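Local coordinates for UTP-glucose-1-phosphate uridylyltransferase 2 (Trypanosoma brucei, PDB 3GUE), which probably catalyses the reaction of UTP with alpha-D-glucose 1-phosphate to give UDP-glucose and diphosphate, and binds UDP-glucose, at residues K141-L144 against R145-P148; V229-L232 against D233-H236; M311-K314 against K315-E319. All coordinates share one frame; numbering follows the deposited sequence.

Contact 1. Residues K141-L144 against R145-P148; sequences KNFL and RKYP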
ATOM      1  N   LYS A 141       9.953 -13.808   8.291  1.00 24.67           N
ATOM      2  CA  LYS A 141      10.101 -15.237   8.536  1.00 24.23           C
ATOM      3  C   LYS A 141      10.248 -15.511  10.030  1.00 25.32           C
ATOM      4  O   LYS A 141       9.539 -16.366  10.567  1.00 24.84           O
ATOM      5  CB  LYS A 141      11.293 -15.837   7.771  1.00 24.63           C
ATOM      6  CG  LYS A 141      11.350 -17.360   7.899  1.00 22.73           C
ATOM      7  CD  LYS A 141      12.396 -18.014   6.998  1.00 23.52           C
ATOM      8  CE  LYS A 141      12.389 -19.477   7.235  1.00 24.84           C
ATOM      9  NZ  LYS A 141      12.996 -20.198   6.091  1.00 24.69           N
ATOM     10  N   ASN A 142      11.122 -14.757  10.710  1.00 25.58           N
ATOM     11  CA  ASN A 142      11.370 -15.035  12.126  1.00 26.41           C
ATOM     12  C   ASN A 142      10.155 -14.715  12.989  1.00 26.46           C
ATOM     13  O   ASN A 142       9.850 -15.476  13.920  1.00 26.13           O
ATOM     14  CB  ASN A 142      12.631 -14.359  12.665  1.00 27.20           C
ATOM     15  CG  ASN A 142      13.294 -15.180  13.789  1.00 29.09           C
ATOM     16  OD1 ASN A 142      13.902 -16.241  13.530  1.00 33.15           O
ATOM     17  ND2 ASN A 142      13.162 -14.709  15.036  1.00 27.13           N
ATOM     18  N   PHE A 143       9.456 -13.616  12.661  1.00 25.65           N
ATOM     19  CA  PHE A 143       8.177 -13.304  13.309  1.00 25.75           C
ATOM     20  C   PHE A 143       7.165 -14.451  13.224  1.00 25.69           C
ATOM     21  O   PHE A 143       6.473 -14.777  14.207  1.00 25.69           O
ATOM     22  CB  PHE A 143       7.522 -12.020  12.781  1.00 25.48           C
ATOM     23  CG  PHE A 143       6.230 -11.676  13.510  1.00 25.17           C
ATOM     24  CD1 PHE A 143       6.254 -10.874  14.637  1.00 24.82           C
ATOM     25  CD2 PHE A 143       5.002 -12.197  13.084  1.00 25.48           C
ATOM     26  CE1 PHE A 143       5.093 -10.584  15.337  1.00 23.89           C
ATOM     27  CE2 PHE A 143       3.837 -11.915  13.784  1.00 27.57           C
ATOM     28  CZ  PHE A 143       3.885 -11.104  14.922  1.00 24.66           C
ATOM     29  N   LEU A 144       7.045 -15.038  12.048  1.00 25.26           N
ATOM     30  CA  LEU A 144       6.056 -16.109  11.851  1.00 25.53           C
ATOM     31  C   LEU A 144       6.341 -17.432  12.581  1.00 25.12           C
ATOM     32  O   LEU A 144       5.549 -18.354  12.465  1.00 25.01           O
ATOM     33  CB  LEU A 144       5.753 -16.325  10.357  1.00 25.32           C
ATOM     34  CG  LEU A 144       5.021 -15.160   9.650  1.00 28.50           C
ATOM     35  CD1 LEU A 144       4.935 -15.355   8.123  1.00 28.29           C
ATOM     36  CD2 LEU A 144       3.623 -14.878  10.270  1.00 26.86           C
ATOM     37  N   ARG A 145       7.452 -17.523  13.333  1.00 25.11           N
ATOM     38  CA  ARG A 145       7.701 -18.649  14.229  1.00 25.58           C
ATOM     39  C   ARG A 145       6.531 -18.860  15.181  1.00 25.75           C
ATOM     40  O   ARG A 145       6.196 -19.996  15.497  1.00 25.54           O
ATOM     41  CB  ARG A 145       8.972 -18.458  15.054  1.00 25.58           C
ATOM     42  CG  ARG A 145      10.239 -18.747  14.304  1.00 24.73           C
ATOM     43  CD  ARG A 145      11.414 -18.862  15.246  1.00 25.63           C
ATOM     44  NE  ARG A 145      12.667 -18.912  14.500  1.00 23.87           N
ATOM     45  CZ  ARG A 145      13.191 -20.029  14.017  1.00 26.27           C
ATOM     46  NH1 ARG A 145      12.561 -21.194  14.188  1.00 27.42           N
ATOM     47  NH2 ARG A 145      14.347 -19.988  13.369  1.00 28.39           N
ATOM     48  N   LYS A 146       5.940 -17.742  15.617  1.00 25.08           N
ATOM     49  CA  LYS A 146       4.696 -17.690  16.379  1.00 24.92           C
ATOM     50  C   LYS A 146       3.517 -18.407  15.709  1.00 24.70           C
ATOM     51  O   LYS A 146       2.627 -18.850  16.396  1.00 23.05           O
ATOM     52  CB  LYS A 146       4.318 -16.221  16.610  1.00 24.70           C
ATOM     53  CG  LYS A 146       3.141 -15.991  17.517  1.00 24.75           C
ATOM     54  CD  LYS A 146       2.875 -14.485  17.604  1.00 24.19           C
ATOM     55  CE  LYS A 146       1.930 -14.155  18.732  1.00 21.19           C
ATOM     56  NZ  LYS A 146       1.659 -12.697  18.639  1.00 25.46           N
ATOM     57  N   TYR A 147       3.503 -18.480  14.374  1.00 25.00           N
ATOM     58  CA  TYR A 147       2.443 -19.211  13.641  1.00 25.80           C
ATOM     59  C   TYR A 147       2.992 -20.438  12.898  1.00 26.94           C
ATOM     60  O   TYR A 147       3.245 -20.381  11.693  1.00 27.18           O
ATOM     61  CB  TYR A 147       1.647 -18.266  12.716  1.00 25.44           C
ATOM     62  CG  TYR A 147       0.982 -17.122  13.462  1.00 22.97           C
ATOM     63  CD1 TYR A 147      -0.221 -17.319  14.148  1.00 23.29           C
ATOM     64  CD2 TYR A 147       1.553 -15.846  13.485  1.00 23.14           C
ATOM     65  CE1 TYR A 147      -0.850 -16.269  14.852  1.00 21.45           C
ATOM     66  CE2 TYR A 147       0.955 -14.798  14.186  1.00 22.15           C
ATOM     67  CZ  TYR A 147      -0.248 -15.009  14.856  1.00 22.52           C
ATOM     68  OH  TYR A 147      -0.830 -13.987  15.550  1.00 23.24           O
ATOM     69  N   PRO A 148       3.183 -21.557  13.620  1.00 27.82           N
ATOM     70  CA  PRO A 148       3.728 -22.774  12.987  1.00 28.67           C
ATOM     71  C   PRO A 148       3.023 -23.215  11.704  1.00 29.49           C
ATOM     72  O   PRO A 148       3.695 -23.753  10.808  1.00 30.02           O
ATOM     73  CB  PRO A 148       3.580 -23.826  14.084  1.00 28.84           C
ATOM     74  CG  PRO A 148       3.735 -23.041  15.356  1.00 27.82           C
ATOM     75  CD  PRO A 148       2.931 -21.774  15.060  1.00 28.35           C
TER
HETATM   76  O   HOH W   1      16.480 -17.680  13.686  1.00 41.06           O
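Asn142 and Arg145 clasp each other on the outer side of a turn where helix 137-143 runs out into a 3-10 turn, in a GT-A-type nucleotidyltransferase; Tyr147 then stands as N-cap of helix 148-151. The side chain of Leu144 in this turn is about 7 Å from that of Asn83, which binds UDP-glucose. Three i to i+3 backbone bonds make the turn: Arg145 N to Asn142 O, a weak one from Lys146 N to Phe143 O, and Tyr147 N to Leu144 O at 2.8 Å.

Among the polar side chains, Arg145 gives its NE hydrogen to Asn142 OD1 over 3.1 Å, nearly straight at 164°. The oxygen lies at the edge of the guanidinium and in its plane, whereas NE stands above the plane of the amide carbonyl, the two flat groups being turned 76° apart. The arginine reaches that far because its chain is extended from CG to NE. One water bridges the pair, donating to Asn142 OD1 at 3.0 Å and accepting from Arg145 NH2 at 3.2 Å. The other charged and hydroxyl ends turn to outside partners: Lys141 NZ makes a salt bridge with Asp155, and Asp109 OD1 takes both Lys146 NZ and Tyr147 OH.

The apolar side chains gather toward helix 107-122, where Leu108 touches both Phe143 and Leu144. Phe143 and Tyr147 lie side by side and point the same way, CE2 of Phe143 coming to the edge of the tyrosine ring, 4.1 Å from Tyr147 CE2. Leu144 CD2 meets Tyr147 CD2 at 3.9 Å.

Contact 2. Residues V229-L232 against D233-H236; sequences VRLL and DYMH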
ATOM      1  N   VAL A 229     -16.548 -13.492  -1.685  1.00 25.77           N
ATOM      2  CA  VAL A 229     -16.921 -14.458  -2.724  1.00 26.54           C
ATOM      3  C   VAL A 229     -18.012 -13.905  -3.700  1.00 27.33           C
ATOM      4  O   VAL A 229     -17.996 -14.238  -4.885  1.00 26.85           O
ATOM      5  CB  VAL A 229     -17.258 -15.862  -2.151  1.00 27.09           C
ATOM      6  CG1 VAL A 229     -17.512 -16.875  -3.283  1.00 26.42           C
ATOM      7  CG2 VAL A 229     -16.131 -16.356  -1.234  1.00 25.34           C
ATOM      8  N   ARG A 230     -18.897 -13.022  -3.223  1.00 27.98           N
ATOM      9  CA  ARG A 230     -19.940 -12.410  -4.096  1.00 29.88           C
ATOM     10  C   ARG A 230     -19.360 -11.414  -5.144  1.00 29.62           C
ATOM     11  O   ARG A 230     -19.936 -11.224  -6.217  1.00 30.17           O
ATOM     12  CB  ARG A 230     -21.089 -11.775  -3.271  1.00 29.35           C
ATOM     13  CG  ARG A 230     -21.776 -12.753  -2.290  1.00 31.01           C
ATOM     14  CD  ARG A 230     -23.104 -12.201  -1.702  1.00 31.70           C
ATOM     15  NE  ARG A 230     -22.873 -11.256  -0.608  1.00 38.13           N
ATOM     16  CZ  ARG A 230     -23.228 -11.448   0.667  1.00 40.01           C
ATOM     17  NH1 ARG A 230     -23.866 -12.562   1.047  1.00 40.60           N
ATOM     18  NH2 ARG A 230     -22.942 -10.510   1.574  1.00 38.63           N
ATOM     19  N   LEU A 231     -18.218 -10.815  -4.830  1.00 30.01           N
ATOM     20  CA  LEU A 231     -17.494  -9.964  -5.770  1.00 29.82           C
ATOM     21  C   LEU A 231     -16.664 -10.826  -6.701  1.00 29.48           C
ATOM     22  O   LEU A 231     -16.535 -10.558  -7.905  1.00 30.05           O
ATOM     23  CB  LEU A 231     -16.581  -9.015  -5.030  1.00 29.84           C
ATOM     24  CG  LEU A 231     -15.890  -7.927  -5.861  1.00 29.63           C
ATOM     25  CD1 LEU A 231     -16.869  -7.105  -6.760  1.00 30.20           C
ATOM     26  CD2 LEU A 231     -15.113  -7.020  -4.918  1.00 30.89           C
ATOM     27  N   LEU A 232     -16.081 -11.857  -6.141  1.00 28.70           N
ATOM     28  CA  LEU A 232     -15.485 -12.870  -6.985  1.00 28.77           C
ATOM     29  C   LEU A 232     -16.482 -13.373  -8.023  1.00 27.62           C
ATOM     30  O   LEU A 232     -16.147 -13.459  -9.207  1.00 26.54           O
ATOM     31  CB  LEU A 232     -14.930 -14.017  -6.153  1.00 28.68           C
ATOM     32  CG  LEU A 232     -14.291 -15.166  -6.937  1.00 30.04           C
ATOM     33  CD1 LEU A 232     -13.309 -14.592  -8.018  1.00 27.42           C
ATOM     34  CD2 LEU A 232     -13.588 -16.058  -5.955  1.00 28.07           C
ATOM     35  N   ASP A 233     -17.693 -13.705  -7.573  1.00 27.44           N
ATOM     36  CA  ASP A 233     -18.773 -14.226  -8.435  1.00 26.95           C
ATOM     37  C   ASP A 233     -19.027 -13.247  -9.584  1.00 26.38           C
ATOM     38  O   ASP A 233     -19.100 -13.647 -10.735  1.00 26.47           O
ATOM     39  CB  ASP A 233     -20.082 -14.403  -7.639  1.00 27.33           C
ATOM     40  CG  ASP A 233     -20.098 -15.633  -6.742  1.00 28.63           C
ATOM     41  OD1 ASP A 233     -19.223 -16.511  -6.847  1.00 30.12           O
ATOM     42  OD2 ASP A 233     -21.041 -15.736  -5.932  1.00 29.37           O
ATOM     43  N   TYR A 234     -19.137 -11.963  -9.239  1.00 26.31           N
ATOM     44  CA  TYR A 234     -19.352 -10.876 -10.191  1.00 26.26           C
ATOM     45  C   TYR A 234     -18.269 -10.753 -11.251  1.00 26.40           C
ATOM     46  O   TYR A 234     -18.570 -10.626 -12.445  1.00 26.99           O
ATOM     47  CB  TYR A 234     -19.460  -9.547  -9.470  1.00 26.47           C
ATOM     48  CG  TYR A 234     -19.526  -8.371 -10.428  1.00 28.80           C
ATOM     49  CD1 TYR A 234     -20.683  -8.121 -11.167  1.00 29.80           C
ATOM     50  CD2 TYR A 234     -18.421  -7.531 -10.614  1.00 30.00           C
ATOM     51  CE1 TYR A 234     -20.754  -7.076 -12.047  1.00 31.07           C
ATOM     52  CE2 TYR A 234     -18.477  -6.469 -11.498  1.00 31.03           C
ATOM     53  CZ  TYR A 234     -19.664  -6.246 -12.216  1.00 30.46           C
ATOM     54  OH  TYR A 234     -19.766  -5.184 -13.098  1.00 29.88           O
ATOM     55  N   MET A 235     -17.025 -10.771 -10.791  1.00 25.65           N
ATOM     56  CA  MET A 235     -15.855 -10.652 -11.656  1.00 25.76           C
ATOM     57  C   MET A 235     -15.837 -11.760 -12.712  1.00 23.52           C
ATOM     58  O   MET A 235     -15.623 -11.521 -13.917  1.00 22.94           O
ATOM     59  CB  MET A 235     -14.614 -10.736 -10.785  1.00 24.89           C
ATOM     60  CG  MET A 235     -13.322 -10.537 -11.544  1.00 26.46           C
ATOM     61  SD  MET A 235     -11.943 -11.064 -10.535  1.00 27.36           S
ATOM     62  CE  MET A 235     -10.609 -10.758 -11.724  1.00 25.77           C
ATOM     63  N   HIS A 236     -16.053 -12.977 -12.237  1.00 22.44           N
ATOM     64  CA  HIS A 236     -16.191 -14.153 -13.097  1.00 22.76           C
ATOM     65  C   HIS A 236     -17.366 -14.094 -14.125  1.00 22.91           C
ATOM     66  O   HIS A 236     -17.203 -14.448 -15.302  1.00 22.69           O
ATOM     67  CB  HIS A 236     -16.315 -15.378 -12.186  1.00 21.95           C
ATOM     68  CG  HIS A 236     -16.456 -16.666 -12.923  1.00 21.82           C
ATOM     69  ND1 HIS A 236     -15.397 -17.284 -13.558  1.00 22.94           N
ATOM     70  CD2 HIS A 236     -17.526 -17.463 -13.116  1.00 18.22           C
ATOM     71  CE1 HIS A 236     -15.819 -18.401 -14.122  1.00 20.16           C
ATOM     72  NE2 HIS A 236     -17.108 -18.531 -13.867  1.00 20.46           N
TER
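Val229 O takes the backbone N-H of Asp233 at 2.8 Å in the first of four successive i to i+4 bonds, which continue from Arg230 O, Leu231 O and Leu232 O to the N-H groups of Tyr234, Met235 and His236. The last is the straightest, 175° at hydrogen; the bond from Tyr234 N to Arg230 O is longer, 3.2 Å.

Asp233 bends back over the preceding turn. Its CG stands anti to the carbonyl carbon (chi1 -77°), which lays the carboxylate against Val229: CG is 3.1 Å from Val229 O, and OD1 is 4.0 Å from the methyl CG1 of Val229. Asp233 OD1 and Val229 O, both acceptors, are 3.2 Å apart with no bond between them. OD1 accepts a weak hydrogen bond from Asn70 N.

Leu231 and Tyr234 meet at an angle, CD1 of the leucine reaching CD2 of the ring at 4.2 Å. Tyr234 CG lies anti to its own backbone N (chi1 173°); the phenol leads away from the preceding turn, and OH hydrogen-bonds Glu363 OE1 and Lys238 NZ. His236 likewise leads away from that turn, its ND1 bonded to Tyr214 OH.

Leu231, Tyr234 and Met235 all touch Leu243 of strand 242-248, while Val229, Leu232, Asp233 and His236 meet the leucines of helix 71-74. Helix 229-237 is the connection of a beta-alpha-beta crossover between the parallel strands 214-219 and 242-248 of the central mixed sheet, with the antiparallel strand 300-309 between them, as expected of a helix flanking the nucleotide-binding sheet of a GT-A fold.

Contact 3. Residues M311-K314 against K315-E319; sequences MELK and KMMDE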
ATOM      1  N   MET A 311      -5.096 -16.916 -15.213  1.00 24.40           N
ATOM      2  CA  MET A 311      -4.993 -17.390 -16.590  1.00 26.07           C
ATOM      3  C   MET A 311      -4.925 -16.213 -17.571  1.00 25.74           C
ATOM      4  O   MET A 311      -4.140 -16.253 -18.517  1.00 25.63           O
ATOM      5  CB  MET A 311      -6.170 -18.324 -16.921  1.00 25.82           C
ATOM      6  CG  MET A 311      -6.072 -19.075 -18.281  1.00 27.97           C
ATOM      7  SD  MET A 311      -4.614 -20.112 -18.443  1.00 27.37           S
ATOM      8  CE  MET A 311      -5.300 -21.760 -18.439  1.00 29.59           C
ATOM      9  N   GLU A 312      -5.755 -15.188 -17.361  1.00 25.83           N
ATOM     10  CA  GLU A 312      -5.622 -13.954 -18.155  1.00 25.83           C
ATOM     11  C   GLU A 312      -4.224 -13.331 -17.987  1.00 25.54           C
ATOM     12  O   GLU A 312      -3.592 -12.932 -18.967  1.00 25.28           O
ATOM     13  CB  GLU A 312      -6.706 -12.923 -17.830  1.00 25.64           C
ATOM     14  CG  GLU A 312      -8.127 -13.313 -18.268  1.00 26.33           C
ATOM     15  CD  GLU A 312      -8.220 -13.736 -19.733  1.00 26.73           C
ATOM     16  OE1 GLU A 312      -7.520 -13.133 -20.580  1.00 28.63           O
ATOM     17  OE2 GLU A 312      -8.991 -14.675 -20.031  1.00 25.35           O
ATOM     18  N   LEU A 313      -3.743 -13.246 -16.748  1.00 25.28           N
ATOM     19  CA  LEU A 313      -2.360 -12.799 -16.534  1.00 25.01           C
ATOM     20  C   LEU A 313      -1.369 -13.655 -17.295  1.00 25.51           C
ATOM     21  O   LEU A 313      -0.455 -13.130 -17.941  1.00 25.23           O
ATOM     22  CB  LEU A 313      -1.994 -12.759 -15.051  1.00 25.71           C
ATOM     23  CG  LEU A 313      -0.569 -12.320 -14.762  1.00 23.33           C
ATOM     24  CD1 LEU A 313      -0.380 -10.804 -14.972  1.00 22.94           C
ATOM     25  CD2 LEU A 313      -0.071 -12.775 -13.361  1.00 24.24           C
ATOM     26  N   LYS A 314      -1.554 -14.969 -17.242  1.00 26.04           N
ATOM     27  CA  LYS A 314      -0.640 -15.879 -17.903  1.00 27.70           C
ATOM     28  C   LYS A 314      -0.598 -15.594 -19.400  1.00 28.27           C
ATOM     29  O   LYS A 314       0.483 -15.471 -19.986  1.00 28.32           O
ATOM     30  CB  LYS A 314      -1.055 -17.332 -17.641  1.00 27.96           C
ATOM     31  CG  LYS A 314      -0.322 -18.360 -18.480  1.00 29.51           C
ATOM     32  CD  LYS A 314       1.087 -18.655 -17.973  1.00 32.03           C
ATOM     33  CE  LYS A 314       1.833 -19.558 -18.969  1.00 32.57           C
ATOM     34  NZ  LYS A 314       0.954 -20.699 -19.428  1.00 34.46           N
ATOM     35  N   LYS A 315      -1.787 -15.482 -19.998  1.00 28.54           N
ATOM     36  CA  LYS A 315      -1.953 -15.175 -21.426  1.00 29.17           C
ATOM     37  C   LYS A 315      -1.344 -13.827 -21.823  1.00 29.25           C
ATOM     38  O   LYS A 315      -0.746 -13.711 -22.890  1.00 29.69           O
ATOM     39  CB  LYS A 315      -3.443 -15.233 -21.813  1.00 28.89           C
ATOM     40  CG  LYS A 315      -4.027 -16.638 -21.711  1.00 30.24           C
ATOM     41  CD  LYS A 315      -5.558 -16.646 -21.792  1.00 30.24           C
ATOM     42  CE  LYS A 315      -6.051 -16.699 -23.224  1.00 30.59           C
ATOM     43  NZ  LYS A 315      -7.523 -16.993 -23.312  1.00 32.27           N
ATOM     44  N   MET A 316      -1.483 -12.818 -20.965  1.00 29.70           N
ATOM     45  CA  MET A 316      -0.861 -11.517 -21.226  1.00 30.58           C
ATOM     46  C   MET A 316       0.666 -11.611 -21.173  1.00 29.38           C
ATOM     47  O   MET A 316       1.348 -11.180 -22.110  1.00 29.02           O
ATOM     48  CB  MET A 316      -1.384 -10.460 -20.259  1.00 30.66           C
ATOM     49  CG  MET A 316      -1.169  -9.005 -20.714  1.00 31.77           C
ATOM     50  SD  MET A 316      -2.047  -7.838 -19.643  1.00 35.02           S
ATOM     51  CE  MET A 316      -3.444  -8.858 -19.145  1.00 33.95           C
ATOM     52  N   MET A 317       1.190 -12.213 -20.104  1.00 28.79           N
ATOM     53  CA  MET A 317       2.635 -12.313 -19.893  1.00 28.46           C
ATOM     54  C   MET A 317       3.316 -13.054 -21.048  1.00 28.19           C
ATOM     55  O   MET A 317       4.351 -12.604 -21.539  1.00 27.67           O
ATOM     56  CB  MET A 317       2.979 -12.963 -18.538  1.00 28.33           C
ATOM     57  CG  MET A 317       2.511 -12.205 -17.289  1.00 29.40           C
ATOM     58  SD  MET A 317       3.120 -10.534 -17.063  1.00 32.63           S
ATOM     59  CE  MET A 317       4.810 -10.855 -16.569  1.00 30.78           C
ATOM     60  N   ASP A 318       2.723 -14.176 -21.474  1.00 27.97           N
ATOM     61  CA  ASP A 318       3.202 -14.938 -22.629  1.00 28.45           C
ATOM     62  C   ASP A 318       3.208 -14.066 -23.873  1.00 28.31           C
ATOM     63  O   ASP A 318       4.213 -13.983 -24.572  1.00 29.18           O
ATOM     64  CB  ASP A 318       2.319 -16.172 -22.889  1.00 28.61           C
ATOM     65  CG  ASP A 318       2.679 -17.366 -22.009  1.00 29.47           C
ATOM     66  OD1 ASP A 318       3.822 -17.421 -21.484  1.00 27.99           O
ATOM     67  OD2 ASP A 318       1.822 -18.278 -21.882  1.00 28.70           O
ATOM     68  N   GLU A 319       2.072 -13.427 -24.131  1.00 28.43           N
ATOM     69  CA  GLU A 319       1.868 -12.558 -25.287  1.00 29.11           C
ATOM     70  C   GLU A 319       2.935 -11.457 -25.348  1.00 28.37           C
ATOM     71  O   GLU A 319       3.565 -11.248 -26.379  1.00 28.34           O
ATOM     72  CB  GLU A 319       0.461 -11.964 -25.197  1.00 29.25           C
ATOM     73  CG  GLU A 319      -0.045 -11.175 -26.387  1.00 30.58           C
ATOM     74  CD  GLU A 319      -1.427 -10.613 -26.108  1.00 31.24           C
ATOM     75  OE1 GLU A 319      -2.408 -11.390 -26.149  1.00 33.69           O
ATOM     76  OE2 GLU A 319      -1.530  -9.397 -25.831  1.00 34.03           O
TER
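Lys314 folds over the turn that follows it to meet Asp318, one helical turn on, and its path can be traced atom by atom. CB merely starts the chain beside the peptide N of Lys315, the next residue; contact with Asp318 begins at CG. CG approaches Asp318 OD2 at 4.0 Å, and CD stays at that same distance from OD2. The chain is bent at chi2 (78°) and again at chi4 (-45°), which brings CE across to the carboxylate, 3.2 Å from Asp318 OD2. NZ ends in a salt bridge with the same oxygen at 3.6 Å, farther off than its own CE, and it has a second, long and weak ion partner in Asp205. Asp318 OD1 is taken by Tyr199 OH, so the two carboxylate oxygens serve different partners and the hydroxyl probably helps to set the rotation of the group.

This pair rides on helix 310-319, which follows directly on strand 300-309 of the central mixed sheet in the GT-A fold. Four i to i+4 bonds hold the backbone, running from Met311 O through Lys314 O to the N-H groups of Lys315 through Asp318.

Next to the ion pair, Leu313 and Met317 lie side by side and point the same way. Leu313 CD1 touches Met317 CG at 4.0 Å and the sulfur SD at 4.1 Å, with Tyr195 against the leucine and Tyr199 against the methionine. Lys315 instead leans back along the helix: its CG sits 3.2 Å from Met311 O, and its NZ remains beyond salt-bridge distance of Glu312 OE2.

From the N terminus the three contacts come in series; none encloses or crosses another, and each closes just a turn or two of local chain. Contact 1 ends helix 137-143 and leads into helix 148-151, bringing that corner against helix 107-122. Contact 2 occupies helix 229-237, between strands 214-219 and 242-248, and joins strand 242-248 to helices 61-64 and 71-74. Contact 3, on helix 310-319 after strand 300-309, packs against helices 194-201 and 203-209. Contacts 2 and 3 approach to about 7 Å between nearest atoms without touching, while contact 1 stays about 22 Å from either, again between nearest atoms.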